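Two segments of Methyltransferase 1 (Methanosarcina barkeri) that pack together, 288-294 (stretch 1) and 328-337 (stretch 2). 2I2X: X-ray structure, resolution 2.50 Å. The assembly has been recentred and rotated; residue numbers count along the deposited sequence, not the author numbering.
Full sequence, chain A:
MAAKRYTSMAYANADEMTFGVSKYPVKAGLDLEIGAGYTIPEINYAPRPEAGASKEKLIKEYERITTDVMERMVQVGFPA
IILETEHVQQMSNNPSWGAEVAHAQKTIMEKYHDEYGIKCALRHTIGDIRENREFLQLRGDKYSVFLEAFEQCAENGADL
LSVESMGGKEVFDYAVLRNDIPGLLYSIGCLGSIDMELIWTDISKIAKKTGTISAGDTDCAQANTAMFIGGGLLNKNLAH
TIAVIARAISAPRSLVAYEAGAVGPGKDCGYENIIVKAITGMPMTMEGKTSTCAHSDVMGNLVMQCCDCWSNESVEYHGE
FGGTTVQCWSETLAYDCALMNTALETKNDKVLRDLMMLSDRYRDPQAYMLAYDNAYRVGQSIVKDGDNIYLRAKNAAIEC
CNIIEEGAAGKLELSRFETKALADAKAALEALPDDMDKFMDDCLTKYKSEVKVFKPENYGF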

# COMPACT_ATOMS: atom_id res chain seq x y z
N GLY A 288 0.98 12.57 0.78
CA GLY A 288 -0.46 12.66 0.61
C GLY A 288 -1.05 11.34 0.19
O GLY A 288 -0.98 10.35 0.91
N LYS A 289 -1.60 11.31 -1.01
CA LYS A 289 -2.31 10.13 -1.49
C LYS A 289 -1.51 8.81 -1.37
O LYS A 289 -2.13 7.75 -1.25
N THR A 290 -0.18 8.90 -1.45
CA THR A 290 0.69 7.74 -1.39
C THR A 290 1.35 7.57 -0.01
O THR A 290 2.39 6.90 0.14
N SER A 291 0.72 8.16 1.01
CA SER A 291 1.12 7.89 2.41
C SER A 291 -0.05 7.29 3.19
O SER A 291 -0.04 7.28 4.42
N THR A 292 -1.05 6.78 2.48
CA THR A 292 -2.24 6.22 3.15
C THR A 292 -1.96 5.01 4.03
O THR A 292 -2.77 4.69 4.90
N CYS A 293 -0.84 4.32 3.79
CA CYS A 293 -0.35 3.26 4.70
C CYS A 293 -0.15 3.77 6.13
O CYS A 293 -0.28 3.01 7.11
N ALA A 294 0.16 5.05 6.25
CA ALA A 294 0.27 5.67 7.57
C ALA A 294 -1.02 6.34 8.04
O ALA A 294 -1.36 6.23 9.22
N CYS A 328 6.42 -2.22 -2.30
CA CYS A 328 5.17 -1.80 -2.93
C CYS A 328 5.06 -0.27 -2.90
O CYS A 328 4.81 0.34 -3.93
N TRP A 329 5.29 0.34 -1.72
CA TRP A 329 5.10 1.77 -1.59
C TRP A 329 6.19 2.57 -2.27
O TRP A 329 5.90 3.62 -2.83
N SER A 330 7.43 2.06 -2.31
CA SER A 330 8.46 2.78 -3.05
C SER A 330 8.16 2.83 -4.54
O SER A 330 8.39 3.86 -5.19
N GLU A 331 7.65 1.73 -5.08
CA GLU A 331 7.28 1.68 -6.50
C GLU A 331 6.19 2.73 -6.85
O GLU A 331 6.33 3.46 -7.83
N THR A 332 5.13 2.82 -6.04
CA THR A 332 4.10 3.85 -6.23
C THR A 332 4.69 5.29 -6.13
O THR A 332 4.46 6.14 -6.99
N LEU A 333 5.49 5.54 -5.09
CA LEU A 333 6.13 6.84 -4.95
C LEU A 333 6.96 7.16 -6.18
O LEU A 333 6.83 8.24 -6.78
N ALA A 334 7.81 6.22 -6.58
CA ALA A 334 8.70 6.48 -7.70
C ALA A 334 7.91 6.73 -8.99
O ALA A 334 8.33 7.53 -9.84
N TYR A 335 6.78 6.06 -9.14
CA TYR A 335 5.98 6.29 -10.32
C TYR A 335 5.30 7.66 -10.26
O TYR A 335 5.21 8.36 -11.27
N ASP A 336 4.83 8.05 -9.07
CA ASP A 336 4.25 9.39 -8.88
C ASP A 336 5.31 10.40 -9.28
O ASP A 336 5.00 11.38 -9.95
N CYS A 337 6.56 10.15 -8.89
CA CYS A 337 7.63 11.05 -9.28
C CYS A 337 7.85 11.03 -10.78
O CYS A 337 8.07 12.08 -11.38

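The segment 288-294 lies against one side of the helix 328-337, with T290 at the centre of the contact: its CA is 6.6 Å from the CA of L333, and it is the residue most extensively covered by the opposing stretch.

The polar link across the interface is a single hydrogen bond. T290 points toward the helix in the m rotamer (chi1 -49°) and donates from OG1 to OD2 of D336, which also points inward with chi1 m; the OG1 to OD2 distance of 2.5 Å is short. K289 leaves the backbone sideways, but its p, t, t, t side chain extends to the same carboxylate. K289 NZ remains 4.5 Å from D336 OD1, too far for a salt bridge, although the opposite charges are near each other. K289 NZ and both carboxylate oxygens of D336 have hydrogen-bonding partners elsewhere in the structure.

The methyl of T290 serves the apolar side of the contact. CG2 of T290 lies 3.6 Å from CG2 of T332 (chi1 m), 3.6 Å from CD2 of L333 and 3.7 Å from CE3 of W329. L333, in an m, t conformation, starts sideways, and its end comes nearer to reach this methyl.

W329 (chi1 m, chi2 96°) provides the aromatic surface. C293, with chi1 39° (p), points toward the helix and places SG over one face of W329, 3.6 Å from the centroid of its six-membered ring and 14° off the ring normal, while C293 CB packs 3.4 Å from W329 CZ2. T292, also p, leaves the backbone sideways and sits at the ring edge, with T292 OG1 3.3 Å from W329 CH2. The backbone also contributes, T290 O lying 3.5 Å from W329 CE3.

S291 instead turns away from the helix; its p rotamer directs S291 OG to G288 O at 2.8 Å, a bond within its own segment. The cobamide also touches this region.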

# COMPACT_ATOMS: atom_id res chain seq x y z
CB LYS A 289 -2.77 10.34 -2.93
CG LYS A 289 -1.70 10.21 -3.98
CD LYS A 289 -2.34 10.05 -5.32
CE LYS A 289 -1.42 10.45 -6.45
NZ LYS A 289 -2.22 10.56 -7.73
CB THR A 290 1.71 7.72 -2.54
OG1 THR A 290 1.03 7.97 -3.77
CG2 THR A 290 2.40 6.33 -2.65
CB SER A 291 1.68 9.16 3.11
OG SER A 291 0.68 10.18 3.16
CB THR A 292 -3.36 5.85 2.13
OG1 THR A 292 -2.81 5.02 1.09
CG2 THR A 292 -3.98 7.12 1.52
CB CYS A 293 0.97 2.69 4.18
SG CYS A 293 2.10 3.94 3.47
CB ALA A 294 1.43 6.66 7.61
CB CYS A 328 3.97 -2.39 -2.21
SG CYS A 328 4.08 -4.15 -1.88
CB TRP A 329 4.89 2.20 -0.14
CG TRP A 329 3.60 1.72 0.42
CD1 TRP A 329 3.38 0.58 1.17
CD2 TRP A 329 2.32 2.34 0.26
NE1 TRP A 329 2.05 0.47 1.49
CE2 TRP A 329 1.38 1.54 0.95
CE3 TRP A 329 1.88 3.48 -0.40
CZ2 TRP A 329 0.03 1.84 0.99
CZ3 TRP A 329 0.52 3.81 -0.35
CH2 TRP A 329 -0.39 2.98 0.34
CB SER A 330 9.90 2.27 -2.78
OG SER A 330 10.02 0.87 -2.96
CB GLU A 331 6.91 0.25 -6.96
CG GLU A 331 6.30 0.15 -8.41
CD GLU A 331 6.38 -1.24 -9.05
OE1 GLU A 331 7.25 -2.05 -8.66
OE2 GLU A 331 5.56 -1.52 -9.97
CB THR A 332 2.93 3.64 -5.24
OG1 THR A 332 2.55 2.25 -5.20
CG2 THR A 332 1.76 4.45 -5.64
CB LEU A 333 7.04 6.90 -3.71
CG LEU A 333 6.38 6.77 -2.34
CD1 LEU A 333 7.40 6.52 -1.33
CD2 LEU A 333 5.52 7.99 -1.98
CB ALA A 334 9.69 5.37 -7.88
CB TYR A 335 4.95 5.16 -10.48
CG TYR A 335 5.37 4.01 -11.36
CD1 TYR A 335 5.75 4.22 -12.70
CD2 TYR A 335 5.36 2.70 -10.89
CE1 TYR A 335 6.12 3.17 -13.53
CE2 TYR A 335 5.73 1.64 -11.71
CZ TYR A 335 6.12 1.88 -13.03
OH TYR A 335 6.46 0.81 -13.87
CB ASP A 336 3.82 9.65 -7.43
CG ASP A 336 2.58 8.87 -7.03
OD1 ASP A 336 1.79 8.53 -7.92
OD2 ASP A 336 2.40 8.58 -5.83
CB CYS A 337 8.93 10.78 -8.50
SG CYS A 337 8.86 11.26 -6.69